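Local coordinates for protein MmeI (PDB 5HR4) that recognises a specific DNA sequence as a Type IIL restriction-modification enzyme, cutting DNA and probably methylating adenine with S-adenosyl-L-methionine as methyl donor, at a contact of chain A with DNA. Sequence-based numbering; all coordinates share one arbitrary frame.

Site 1: a contact of chain A with DNA. Residues 642, 751, 776, 810. With nucleotides of chain B; nucleotides of chain C.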
loop_
_atom_site.group_PDB
_atom_site.type_symbol
_atom_site.label_atom_id
_atom_site.label_comp_id
_atom_site.label_asym_id
_atom_site.label_seq_id
_atom_site.Cartn_x
_atom_site.Cartn_y
_atom_site.Cartn_z
ATOM N N TYR A 642 -16.088 4.558 24.556
ATOM C CA TYR A 642 -15.081 3.595 24.123
ATOM C C TYR A 642 -14.897 2.527 25.200
ATOM O O TYR A 642 -14.854 2.837 26.396
ATOM C CB TYR A 642 -13.764 4.341 23.855
ATOM C CG TYR A 642 -12.656 3.569 23.154
ATOM C CD1 TYR A 642 -12.886 2.942 21.940
ATOM C CD2 TYR A 642 -11.369 3.507 23.684
ATOM C CE1 TYR A 642 -11.887 2.251 21.281
ATOM C CE2 TYR A 642 -10.361 2.810 23.035
ATOM C CZ TYR A 642 -10.623 2.187 21.826
ATOM O OH TYR A 642 -9.639 1.489 21.132
ATOM N N GLU A 751 -16.076 -3.144 17.173
ATOM C CA GLU A 751 -15.275 -2.131 16.499
ATOM C C GLU A 751 -14.864 -2.562 15.092
ATOM O O GLU A 751 -15.023 -1.798 14.137
ATOM C CB GLU A 751 -14.048 -1.791 17.339
ATOM C CG GLU A 751 -13.313 -0.538 16.886
ATOM C CD GLU A 751 -11.834 -0.786 16.683
ATOM O OE1 GLU A 751 -11.473 -1.921 16.283
ATOM O OE2 GLU A 751 -11.039 0.146 16.926
ATOM N N TYR A 776 -17.519 -0.393 21.109
ATOM C CA TYR A 776 -18.054 0.851 21.647
ATOM C C TYR A 776 -19.336 0.513 22.391
ATOM O O TYR A 776 -19.839 -0.608 22.296
ATOM C CB TYR A 776 -18.324 1.882 20.533
ATOM C CG TYR A 776 -17.069 2.504 19.979
ATOM C CD1 TYR A 776 -16.241 1.787 19.122
ATOM C CD2 TYR A 776 -16.686 3.796 20.340
ATOM C CE1 TYR A 776 -15.073 2.339 18.625
ATOM C CE2 TYR A 776 -15.521 4.362 19.844
ATOM C CZ TYR A 776 -14.719 3.628 18.980
ATOM O OH TYR A 776 -13.555 4.179 18.468
ATOM N N ARG A 810 -14.678 -0.708 10.218
ATOM C CA ARG A 810 -14.108 -0.246 11.483
ATOM C C ARG A 810 -15.009 0.859 12.001
ATOM O O ARG A 810 -15.112 1.919 11.380
ATOM C CB ARG A 810 -12.672 0.262 11.348
ATOM C CG ARG A 810 -12.130 0.703 12.699
ATOM C CD ARG A 810 -10.741 1.318 12.642
ATOM N NE ARG A 810 -9.773 0.371 12.134
ATOM C CZ ARG A 810 -9.020 0.611 11.073
ATOM N NH1 ARG A 810 -9.130 1.782 10.461
ATOM N NH2 ARG A 810 -8.145 -0.299 10.643
ATOM P P DT B 3 -13.403 8.606 22.754
ATOM O OP1 DT B 3 -13.662 9.229 21.432
ATOM O OP2 DT B 3 -14.531 8.622 23.706
ATOM O "O5'" DT B 3 -12.823 7.106 22.582
ATOM C "C5'" DT B 3 -12.286 6.626 21.322
ATOM C "C4'" DT B 3 -11.102 7.444 20.840
ATOM O "O4'" DT B 3 -10.022 7.414 21.827
ATOM C "C3'" DT B 3 -10.473 6.941 19.533
ATOM O "O3'" DT B 3 -10.031 8.043 18.753
ATOM C "C2'" DT B 3 -9.275 6.142 20.049
ATOM C "C1'" DT B 3 -8.824 7.060 21.163
ATOM N N1 DT B 3 -7.905 6.434 22.129
ATOM C C2 DT B 3 -6.550 6.465 21.891
ATOM O O2 DT B 3 -6.060 6.967 20.902
ATOM N N3 DT B 3 -5.784 5.875 22.858
ATOM C C4 DT B 3 -6.224 5.284 24.034
ATOM O O4 DT B 3 -5.453 4.778 24.846
ATOM C C5 DT B 3 -7.654 5.296 24.228
ATOM C C7 DT B 3 -8.253 4.672 25.449
ATOM C C6 DT B 3 -8.416 5.867 23.277
ATOM P P DC B 4 -10.987 8.766 17.694
ATOM O OP1 DC B 4 -10.904 10.233 17.888
ATOM O OP2 DC B 4 -12.302 8.079 17.689
ATOM O "O5'" DC B 4 -10.281 8.460 16.323
ATOM C "C5'" DC B 4 -10.780 7.434 15.472
ATOM C "C4'" DC B 4 -9.634 6.922 14.645
ATOM O "O4'" DC B 4 -8.599 6.454 15.538
ATOM C "C3'" DC B 4 -9.941 5.800 13.670
ATOM O "O3'" DC B 4 -9.377 6.154 12.396
ATOM C "C2'" DC B 4 -9.263 4.566 14.304
ATOM C "C1'" DC B 4 -8.176 5.164 15.183
ATOM N N1 DC B 4 -7.916 4.412 16.474
ATOM C C2 DC B 4 -6.640 4.462 17.050
ATOM O O2 DC B 4 -5.749 5.097 16.476
ATOM N N3 DC B 4 -6.414 3.812 18.223
ATOM C C4 DC B 4 -7.401 3.146 18.814
ATOM N N4 DC B 4 -7.120 2.511 19.950
ATOM C C5 DC B 4 -8.713 3.078 18.248
ATOM C C6 DC B 4 -8.929 3.729 17.093
ATOM P P DC B 5 -9.495 5.209 11.099
ATOM O OP1 DC B 5 -9.512 6.100 9.910
ATOM O OP2 DC B 5 -10.505 4.161 11.326
ATOM O "O5'" DC B 5 -8.111 4.430 11.083
ATOM C "C5'" DC B 5 -6.908 5.133 11.022
ATOM C "C4'" DC B 5 -5.811 4.255 11.560
ATOM O "O4'" DC B 5 -6.079 3.938 12.928
ATOM C "C3'" DC B 5 -5.733 2.892 10.913
ATOM O "O3'" DC B 5 -5.006 2.989 9.722
ATOM C "C2'" DC B 5 -4.996 2.057 11.971
ATOM C "C1'" DC B 5 -5.279 2.828 13.268
ATOM N N1 DC B 5 -5.987 2.065 14.287
ATOM C C2 DC B 5 -5.331 1.763 15.481
ATOM O O2 DC B 5 -4.160 2.114 15.617
ATOM N N3 DC B 5 -5.992 1.077 16.443
ATOM C C4 DC B 5 -7.265 0.711 16.234
ATOM N N4 DC B 5 -7.898 0.036 17.206
ATOM C C5 DC B 5 -7.945 1.023 15.017
ATOM C C6 DC B 5 -7.274 1.703 14.087
ATOM P P DG C 9 -2.180 -5.540 25.159
ATOM O OP1 DG C 9 -1.127 -6.406 25.715
ATOM O OP2 DG C 9 -3.437 -5.173 25.848
ATOM O "O5'" DG C 9 -1.516 -4.186 24.649
ATOM C "C5'" DG C 9 -0.275 -4.232 24.026
ATOM C "C4'" DG C 9 -0.015 -2.944 23.293
ATOM O "O4'" DG C 9 -1.103 -2.661 22.368
ATOM C "C3'" DG C 9 0.078 -1.707 24.176
ATOM O "O3'" DG C 9 0.960 -0.821 23.559
ATOM C "C2'" DG C 9 -1.335 -1.165 24.107
ATOM C "C1'" DG C 9 -1.563 -1.360 22.630
ATOM N N9 DG C 9 -2.941 -1.243 22.224
ATOM C C8 DG C 9 -4.071 -1.568 22.946
ATOM N N7 DG C 9 -5.168 -1.317 22.311
ATOM C C5 DG C 9 -4.730 -0.805 21.081
ATOM C C6 DG C 9 -5.455 -0.360 19.948
ATOM O O6 DG C 9 -6.678 -0.316 19.789
ATOM N N1 DG C 9 -4.605 0.084 18.940
ATOM C C2 DG C 9 -3.233 0.075 19.008
ATOM N N2 DG C 9 -2.567 0.522 17.945
ATOM N N3 DG C 9 -2.562 -0.337 20.045
ATOM C C4 DG C 9 -3.366 -0.761 21.035
#
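Strand 641-642 and the loop carrying Glu751, both in the target recognition domain, face the major groove of the duplex, where Tyr642 meets DT3 and DC4 of chain B and Glu751 meets DC5. With CG anti to the backbone N (chi1 -169°), the Tyr642 ring extends alongside the DT3 nucleotide toward the next base. DT3 C5' of the deoxyribose lies over one ring face, 3.6 Å from Tyr642 CG, while the CD2-CE2 side runs against the thymine, CE2 being 3.7 Å from its methyl C7. The Tyr642 ring and the DT3 base meet edge to face, their planes 59° apart. At the tip, the phenol OH of Tyr642 accepts a hydrogen bond of 3.0 Å from the exocyclic amine N4 of DC4. The neighbouring cytosine is read in the same way: DC5 N4 donates to Glu751 OE2 at 3.2 Å, the oxygen accepting on its syn lone pair, on the side of OE1. That amine also donates to O6 of its partner DG9 of chain C at 2.9 Å, so pairing and readout share it. Further along the same major-groove edge of DC5, C6 lies over one face of the Arg810 guanidinium, toward its rim. A phenylalanine in place of Tyr642 could still pack on the thymidine but would probably leave DC4 N4 without its protein acceptor. The site thus reads consecutive bases of one strand through a methyl group and two cytosine amines, and so probably contributes to the sequence specificity of MmeI.

Site 2: a contact of chain A with DNA. Residues 314, 481, 570, 578-580. With nucleotides of chain B.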
loop_
_atom_site.group_PDB
_atom_site.type_symbol
_atom_site.label_atom_id
_atom_site.label_comp_id
_atom_site.label_asym_id
_atom_site.label_seq_id
_atom_site.Cartn_x
_atom_site.Cartn_y
_atom_site.Cartn_z
ATOM N N HIS A 314 8.087 -2.701 -1.257
ATOM C CA HIS A 314 7.278 -3.722 -1.908
ATOM C C HIS A 314 7.163 -3.387 -3.380
ATOM O O HIS A 314 6.644 -2.326 -3.731
ATOM C CB HIS A 314 5.911 -3.813 -1.248
ATOM C CG HIS A 314 5.974 -4.455 0.097
ATOM N ND1 HIS A 314 5.698 -3.778 1.264
ATOM C CD2 HIS A 314 6.348 -5.704 0.459
ATOM C CE1 HIS A 314 5.856 -4.599 2.286
ATOM N NE2 HIS A 314 6.247 -5.774 1.822
ATOM N N ASN A 481 4.578 4.247 -6.747
ATOM C CA ASN A 481 3.960 3.529 -5.638
ATOM C C ASN A 481 4.715 3.851 -4.352
ATOM O O ASN A 481 5.547 3.055 -3.891
ATOM C CB ASN A 481 3.938 2.026 -5.906
ATOM C CG ASN A 481 3.320 1.252 -4.771
ATOM O OD1 ASN A 481 2.540 1.791 -3.979
ATOM N ND2 ASN A 481 3.668 -0.019 -4.673
ATOM N N TRP A 570 -3.631 -6.150 -2.672
ATOM C CA TRP A 570 -2.252 -6.124 -3.131
ATOM C C TRP A 570 -1.753 -7.535 -3.438
ATOM O O TRP A 570 -2.126 -8.504 -2.778
ATOM C CB TRP A 570 -1.354 -5.495 -2.055
ATOM C CG TRP A 570 0.117 -5.570 -2.376
ATOM C CD1 TRP A 570 0.969 -6.566 -2.039
ATOM C CD2 TRP A 570 0.891 -4.618 -3.149
ATOM N NE1 TRP A 570 2.230 -6.300 -2.537
ATOM C CE2 TRP A 570 2.206 -5.113 -3.220
ATOM C CE3 TRP A 570 0.590 -3.403 -3.783
ATOM C CZ2 TRP A 570 3.232 -4.431 -3.877
ATOM C CZ3 TRP A 570 1.601 -2.729 -4.442
ATOM C CH2 TRP A 570 2.914 -3.242 -4.479
ATOM N N ALA A 578 2.878 -8.549 0.925
ATOM C CA ALA A 578 2.270 -7.743 1.976
ATOM C C ALA A 578 0.751 -7.884 1.955
ATOM O O ALA A 578 0.143 -8.232 0.945
ATOM C CB ALA A 578 2.662 -6.270 1.839
ATOM N N ALA A 579 0.143 -7.625 3.106
ATOM C CA ALA A 579 -1.297 -7.742 3.304
ATOM C C ALA A 579 -1.846 -6.335 3.496
ATOM O O ALA A 579 -1.874 -5.808 4.606
ATOM C CB ALA A 579 -1.607 -8.615 4.489
ATOM N N VAL A 580 -2.260 -5.722 2.399
ATOM C CA VAL A 580 -2.788 -4.367 2.413
ATOM C C VAL A 580 -3.737 -4.257 1.224
ATOM O O VAL A 580 -3.621 -5.005 0.248
ATOM C CB VAL A 580 -1.629 -3.326 2.374
ATOM C CG1 VAL A 580 -0.719 -3.569 1.190
ATOM C CG2 VAL A 580 -2.132 -1.880 2.405
ATOM P P DA B 7 1.215 -0.813 8.452
ATOM O OP1 DA B 7 2.506 -1.384 8.927
ATOM O OP2 DA B 7 1.104 0.650 8.236
ATOM O "O5'" DA B 7 0.767 -1.622 7.165
ATOM C "C5'" DA B 7 1.015 -1.168 5.897
ATOM C "C4'" DA B 7 1.094 -2.373 5.015
ATOM O "O4'" DA B 7 1.336 -1.984 3.666
ATOM C "C3'" DA B 7 2.185 -3.361 5.389
ATOM O "O3'" DA B 7 1.639 -4.649 5.278
ATOM C "C2'" DA B 7 3.271 -3.102 4.341
ATOM C "C1'" DA B 7 2.449 -2.670 3.141
ATOM N N9 DA B 7 3.092 -1.709 2.254
ATOM C C8 DA B 7 3.832 -0.634 2.621
ATOM N N7 DA B 7 4.215 0.103 1.622
ATOM C C5 DA B 7 3.661 -0.518 0.513
ATOM C C6 DA B 7 3.687 -0.214 -0.874
ATOM N N6 DA B 7 4.339 0.830 -1.391
ATOM N N1 DA B 7 3.026 -1.039 -1.709
ATOM C C2 DA B 7 2.382 -2.084 -1.194
ATOM N N3 DA B 7 2.279 -2.460 0.086
ATOM C C4 DA B 7 2.951 -1.625 0.891
ATOM P P DC B 8 2.188 -5.907 6.118
ATOM O OP1 DC B 8 3.557 -5.735 6.629
ATOM O OP2 DC B 8 1.944 -7.027 5.183
ATOM O "O5'" DC B 8 1.159 -6.045 7.330
ATOM C "C5'" DC B 8 0.625 -4.892 7.971
ATOM C "C4'" DC B 8 0.146 -5.250 9.365
ATOM O "O4'" DC B 8 -1.312 -5.354 9.390
ATOM C "C3'" DC B 8 0.671 -6.578 9.897
ATOM O "O3'" DC B 8 0.898 -6.457 11.299
ATOM C "C2'" DC B 8 -0.484 -7.535 9.589
ATOM C "C1'" DC B 8 -1.694 -6.634 9.846
ATOM N N1 DC B 8 -2.940 -7.038 9.095
ATOM C C2 DC B 8 -4.091 -7.448 9.791
ATOM O O2 DC B 8 -4.075 -7.481 11.016
ATOM N N3 DC B 8 -5.193 -7.793 9.096
ATOM C C4 DC B 8 -5.183 -7.741 7.762
ATOM N N4 DC B 8 -6.295 -8.085 7.119
ATOM C C5 DC B 8 -4.028 -7.323 7.031
ATOM C C6 DC B 8 -2.941 -6.984 7.731
#
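Asn481, from the NPPF motif of adenine N6-methyltransferases, and Trp570 hold the unpaired adenine of DA7, which is turned out of the helix as expected for a target base. In the base readout, Asn481 ND2 donates to ring nitrogen N1 of DA7 at 3.2 Å, with N1 tilted 18° from the amide plane; the companion bond from DA7 N6 to Asn481 OD1 is weak. Trp570 offers a face to the adenine edge: the planes stand 80° apart, and DA7 C2 points at the six-membered ring, 3.4 Å from CZ3. His314 covers a face of the adenine with CB, 3.9 Å from the centroid of its six-membered ring. With chi1 at 55°, Val580 brings CG1 to 3.4 Å from DA7 N3, displaced from the base plane away from His314. Replacing Trp570 with an alanine would probably open a gap beside C2 and let the adenine shift on its Asn481 contact. A further base is touched by Ala579, whose methyl CB sits 3.7 Å from C5 of DC8. Backbone contacts come from the same loop. Ala578 CB packs on the DA7 sugar at C1' and on a face of the His314 ring. The amide N of Ala579 donates, nearly straight, to phosphate oxygen OP2 of DC8 at 2.8 Å.

Site 3: a contact of chain A with DNA. Residues 545, 751, 803, 810. With nucleotides of chain B.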
loop_
_atom_site.group_PDB
_atom_site.type_symbol
_atom_site.label_atom_id
_atom_site.label_comp_id
_atom_site.label_asym_id
_atom_site.label_seq_id
_atom_site.Cartn_x
_atom_site.Cartn_y
_atom_site.Cartn_z
ATOM N N GLU A 545 -10.479 8.836 9.383
ATOM C CA GLU A 545 -9.883 10.027 9.993
ATOM C C GLU A 545 -8.926 10.769 9.072
ATOM O O GLU A 545 -8.599 11.928 9.350
ATOM C CB GLU A 545 -9.140 9.653 11.282
ATOM C CG GLU A 545 -7.667 9.271 11.104
ATOM C CD GLU A 545 -7.002 8.803 12.415
ATOM O OE1 GLU A 545 -7.434 9.234 13.515
ATOM O OE2 GLU A 545 -6.040 7.997 12.348
ATOM N N GLU A 751 -16.076 -3.144 17.173
ATOM C CA GLU A 751 -15.275 -2.131 16.499
ATOM C C GLU A 751 -14.864 -2.562 15.092
ATOM O O GLU A 751 -15.023 -1.798 14.137
ATOM C CB GLU A 751 -14.048 -1.791 17.339
ATOM C CG GLU A 751 -13.313 -0.538 16.886
ATOM C CD GLU A 751 -11.834 -0.786 16.683
ATOM O OE1 GLU A 751 -11.473 -1.921 16.283
ATOM O OE2 GLU A 751 -11.039 0.146 16.926
ATOM N N GLY A 803 -13.914 4.253 8.717
ATOM C CA GLY A 803 -12.654 3.779 8.203
ATOM C C GLY A 803 -12.711 2.279 8.010
ATOM O O GLY A 803 -13.764 1.656 8.167
ATOM N N ARG A 810 -14.678 -0.708 10.218
ATOM C CA ARG A 810 -14.108 -0.246 11.483
ATOM C C ARG A 810 -15.009 0.859 12.001
ATOM O O ARG A 810 -15.112 1.919 11.380
ATOM C CB ARG A 810 -12.672 0.262 11.348
ATOM C CG ARG A 810 -12.130 0.703 12.699
ATOM C CD ARG A 810 -10.741 1.318 12.642
ATOM N NE ARG A 810 -9.773 0.371 12.134
ATOM C CZ ARG A 810 -9.020 0.611 11.073
ATOM N NH1 ARG A 810 -9.130 1.782 10.461
ATOM N NH2 ARG A 810 -8.145 -0.299 10.643
ATOM P P DC B 4 -10.987 8.766 17.694
ATOM O OP1 DC B 4 -10.904 10.233 17.888
ATOM O OP2 DC B 4 -12.302 8.079 17.689
ATOM O "O5'" DC B 4 -10.281 8.460 16.323
ATOM C "C5'" DC B 4 -10.780 7.434 15.472
ATOM C "C4'" DC B 4 -9.634 6.922 14.645
ATOM O "O4'" DC B 4 -8.599 6.454 15.538
ATOM C "C3'" DC B 4 -9.941 5.800 13.670
ATOM O "O3'" DC B 4 -9.377 6.154 12.396
ATOM C "C2'" DC B 4 -9.263 4.566 14.304
ATOM C "C1'" DC B 4 -8.176 5.164 15.183
ATOM N N1 DC B 4 -7.916 4.412 16.474
ATOM C C2 DC B 4 -6.640 4.462 17.050
ATOM O O2 DC B 4 -5.749 5.097 16.476
ATOM N N3 DC B 4 -6.414 3.812 18.223
ATOM C C4 DC B 4 -7.401 3.146 18.814
ATOM N N4 DC B 4 -7.120 2.511 19.950
ATOM C C5 DC B 4 -8.713 3.078 18.248
ATOM C C6 DC B 4 -8.929 3.729 17.093
ATOM P P DC B 5 -9.495 5.209 11.099
ATOM O OP1 DC B 5 -9.512 6.100 9.910
ATOM O OP2 DC B 5 -10.505 4.161 11.326
ATOM O "O5'" DC B 5 -8.111 4.430 11.083
ATOM C "C5'" DC B 5 -6.908 5.133 11.022
ATOM C "C4'" DC B 5 -5.811 4.255 11.560
ATOM O "O4'" DC B 5 -6.079 3.938 12.928
ATOM C "C3'" DC B 5 -5.733 2.892 10.913
ATOM O "O3'" DC B 5 -5.006 2.989 9.722
ATOM C "C2'" DC B 5 -4.996 2.057 11.971
ATOM C "C1'" DC B 5 -5.279 2.828 13.268
ATOM N N1 DC B 5 -5.987 2.065 14.287
ATOM C C2 DC B 5 -5.331 1.763 15.481
ATOM O O2 DC B 5 -4.160 2.114 15.617
ATOM N N3 DC B 5 -5.992 1.077 16.443
ATOM C C4 DC B 5 -7.265 0.711 16.234
ATOM N N4 DC B 5 -7.898 0.036 17.206
ATOM C C5 DC B 5 -7.945 1.023 15.017
ATOM C C6 DC B 5 -7.274 1.703 14.087
ATOM P P DG B 6 -4.936 1.747 8.713
ATOM O OP1 DG B 6 -4.469 2.288 7.413
ATOM O OP2 DG B 6 -6.252 1.039 8.792
ATOM O "O5'" DG B 6 -3.744 0.856 9.324
ATOM C "C5'" DG B 6 -2.469 1.468 9.524
ATOM C "C4'" DG B 6 -1.465 0.487 10.084
ATOM O "O4'" DG B 6 -1.880 0.045 11.410
ATOM C "C3'" DG B 6 -1.262 -0.778 9.274
ATOM O "O3'" DG B 6 0.048 -1.228 9.478
ATOM C "C2'" DG B 6 -2.282 -1.741 9.898
ATOM C "C1'" DG B 6 -2.286 -1.309 11.372
ATOM N N9 DG B 6 -3.599 -1.415 12.018
ATOM C C8 DG B 6 -4.823 -1.270 11.423
ATOM N N7 DG B 6 -5.826 -1.428 12.246
ATOM C C5 DG B 6 -5.227 -1.692 13.464
ATOM C C6 DG B 6 -5.812 -1.945 14.728
ATOM O O6 DG B 6 -7.012 -1.985 15.022
ATOM N N1 DG B 6 -4.846 -2.170 15.707
ATOM C C2 DG B 6 -3.487 -2.153 15.489
ATOM N N2 DG B 6 -2.708 -2.386 16.556
ATOM N N3 DG B 6 -2.929 -1.912 14.313
ATOM C C4 DG B 6 -3.858 -1.690 13.347
HETATM O O HOH W 1 -8.629 3.009 7.725
HETATM O O HOH W 2 -9.247 -1.895 13.240
#
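Arg810 and Glu545 grip the backbone of chain B at DC5 and DG6, where strand 808-810 of the MmeI-family target recognition domain and the start of helix 544-556 converge. The tight part lies along the phosphates. Arg810 NH1 donates to OP2 of DC5 at 2.9 Å, with the oxygen close to the guanidinium plane, and NH2 donates to OP2 of DG6 at 3.0 Å, 15° from that plane; both are salt bridges. A bend at chi3 (-61°) turns the otherwise extended chain so that its two terminal nitrogens serve successive phosphates. From the other flank, the backbone N of Glu545 donates to OP1 of DC5 at 2.9 Å; lying in the first turn of its helix, it probably adds some dipole attraction for the phosphate. Gly803, without a side chain, brings CA to 3.8 Å from OP2 of DC5. The looser side runs through water. Arg810 NE shares a hydrogen bond of 2.6 Å with water 2, which in turn lies 2.9 Å from the guanine O6 of DG6, giving an indirect contact with the base in the major groove. Water 1 similarly links NH1 to OP2 of DG6, its distance to that oxygen being 3.3 Å. The Glu545 carboxylate runs alongside the sugars instead, OE2 facing C5' of DC5.

Site 4: a contact of chain A with DNA. Residues 545, 629, 776, 814. With nucleotides of chain B.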
loop_
_atom_site.group_PDB
_atom_site.type_symbol
_atom_site.label_atom_id
_atom_site.label_comp_id
_atom_site.label_asym_id
_atom_site.label_seq_id
_atom_site.Cartn_x
_atom_site.Cartn_y
_atom_site.Cartn_z
ATOM N N GLU A 545 -10.479 8.836 9.383
ATOM C CA GLU A 545 -9.883 10.027 9.993
ATOM C C GLU A 545 -8.926 10.769 9.072
ATOM O O GLU A 545 -8.599 11.928 9.350
ATOM C CB GLU A 545 -9.140 9.653 11.282
ATOM C CG GLU A 545 -7.667 9.271 11.104
ATOM C CD GLU A 545 -7.002 8.803 12.415
ATOM O OE1 GLU A 545 -7.434 9.234 13.515
ATOM O OE2 GLU A 545 -6.040 7.997 12.348
ATOM N N LYS A 629 -14.411 14.286 11.927
ATOM C CA LYS A 629 -14.362 13.931 13.345
ATOM C C LYS A 629 -15.087 14.962 14.202
ATOM O O LYS A 629 -14.928 16.174 14.008
ATOM C CB LYS A 629 -12.896 13.851 13.791
ATOM C CG LYS A 629 -12.392 12.531 14.359
ATOM C CD LYS A 629 -10.903 12.698 14.599
ATOM C CE LYS A 629 -10.222 11.450 15.122
ATOM N NZ LYS A 629 -8.752 11.499 14.804
ATOM N N TYR A 776 -17.519 -0.393 21.109
ATOM C CA TYR A 776 -18.054 0.851 21.647
ATOM C C TYR A 776 -19.336 0.513 22.391
ATOM O O TYR A 776 -19.839 -0.608 22.296
ATOM C CB TYR A 776 -18.324 1.882 20.533
ATOM C CG TYR A 776 -17.069 2.504 19.979
ATOM C CD1 TYR A 776 -16.241 1.787 19.122
ATOM C CD2 TYR A 776 -16.686 3.796 20.340
ATOM C CE1 TYR A 776 -15.073 2.339 18.625
ATOM C CE2 TYR A 776 -15.521 4.362 19.844
ATOM C CZ TYR A 776 -14.719 3.628 18.980
ATOM O OH TYR A 776 -13.555 4.179 18.468
ATOM N N SER A 814 -16.412 8.889 16.956
ATOM C CA SER A 814 -16.210 10.257 16.492
ATOM C C SER A 814 -16.370 10.421 14.980
ATOM O O SER A 814 -16.608 11.543 14.517
ATOM C CB SER A 814 -14.834 10.765 16.923
ATOM O OG SER A 814 -13.808 10.115 16.199
ATOM P P DT B 3 -13.403 8.606 22.754
ATOM O OP1 DT B 3 -13.662 9.229 21.432
ATOM O OP2 DT B 3 -14.531 8.622 23.706
ATOM O "O5'" DT B 3 -12.823 7.106 22.582
ATOM C "C5'" DT B 3 -12.286 6.626 21.322
ATOM C "C4'" DT B 3 -11.102 7.444 20.840
ATOM O "O4'" DT B 3 -10.022 7.414 21.827
ATOM C "C3'" DT B 3 -10.473 6.941 19.533
ATOM O "O3'" DT B 3 -10.031 8.043 18.753
ATOM C "C2'" DT B 3 -9.275 6.142 20.049
ATOM C "C1'" DT B 3 -8.824 7.060 21.163
ATOM N N1 DT B 3 -7.905 6.434 22.129
ATOM C C2 DT B 3 -6.550 6.465 21.891
ATOM O O2 DT B 3 -6.060 6.967 20.902
ATOM N N3 DT B 3 -5.784 5.875 22.858
ATOM C C4 DT B 3 -6.224 5.284 24.034
ATOM O O4 DT B 3 -5.453 4.778 24.846
ATOM C C5 DT B 3 -7.654 5.296 24.228
ATOM C C7 DT B 3 -8.253 4.672 25.449
ATOM C C6 DT B 3 -8.416 5.867 23.277
ATOM P P DC B 4 -10.987 8.766 17.694
ATOM O OP1 DC B 4 -10.904 10.233 17.888
ATOM O OP2 DC B 4 -12.302 8.079 17.689
ATOM O "O5'" DC B 4 -10.281 8.460 16.323
ATOM C "C5'" DC B 4 -10.780 7.434 15.472
ATOM C "C4'" DC B 4 -9.634 6.922 14.645
ATOM O "O4'" DC B 4 -8.599 6.454 15.538
ATOM C "C3'" DC B 4 -9.941 5.800 13.670
ATOM O "O3'" DC B 4 -9.377 6.154 12.396
ATOM C "C2'" DC B 4 -9.263 4.566 14.304
ATOM C "C1'" DC B 4 -8.176 5.164 15.183
ATOM N N1 DC B 4 -7.916 4.412 16.474
ATOM C C2 DC B 4 -6.640 4.462 17.050
ATOM O O2 DC B 4 -5.749 5.097 16.476
ATOM N N3 DC B 4 -6.414 3.812 18.223
ATOM C C4 DC B 4 -7.401 3.146 18.814
ATOM N N4 DC B 4 -7.120 2.511 19.950
ATOM C C5 DC B 4 -8.713 3.078 18.248
ATOM C C6 DC B 4 -8.929 3.729 17.093
HETATM O O HOH W 3 -14.612 7.832 18.864
#
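Tyr776 turns its phenol tip toward the sugar of DT3, OH lying 4.0 Å from C5', and its ring is held by other protein side chains: CD1 of Tyr642 sits over one face, toward the rim, and CG of Glu751 lies at the edge, in plane. A second flat group, the carboxylate of Glu545, lies beside the deoxyribose of DC4 with OE1 3.4 Å from C4'. Lys629 NZ donates to OE1 at 2.9 Å on the anti side, 17° out of the carboxylate plane, in a salt bridge within the protein. The same ammonium lies 4.0 Å from OP1 of DC4, a long and probably weak salt bridge that is electrostatic rather than directional, and so probably offsets the negative charge of a carboxylate placed near the DNA backbone. Direct grip on that phosphate comes from Ser814, whose hydroxyl OG donates to OP2 of DC4 at 2.9 Å. Its OG stands between the backbone N and the carbonyl carbon (chi1 71°), which sets hydroxyl and amide toward the same stretch of backbone. The amide acts through water 3, 2.8 Å from Ser814 N. That water joins two successive phosphates, lying near OP2 of DC4 and 3.1 Å from OP1 of DT3.

Sites 1, 3 and 4 form one continuous surface along DT3 to DG6 of chain B. The C-alpha centres of sites 1 and 3 are about 8 Å apart, those of sites 1 and 4 about 9 Å, and those of sites 3 and 4 about 7 Å. Glu751 and Arg810 belong to sites 1 and 3, Tyr776 to sites 1 and 4, and Glu545 to sites 3 and 4. Site 2 stands apart, its centre about 20 Å from that of site 3 and about 26 Å from those of sites 1 and 4. One polypeptide therefore reads bases of chain B in one region and, in another, receives an unpaired adenine of the same strand that is probably the methylation target.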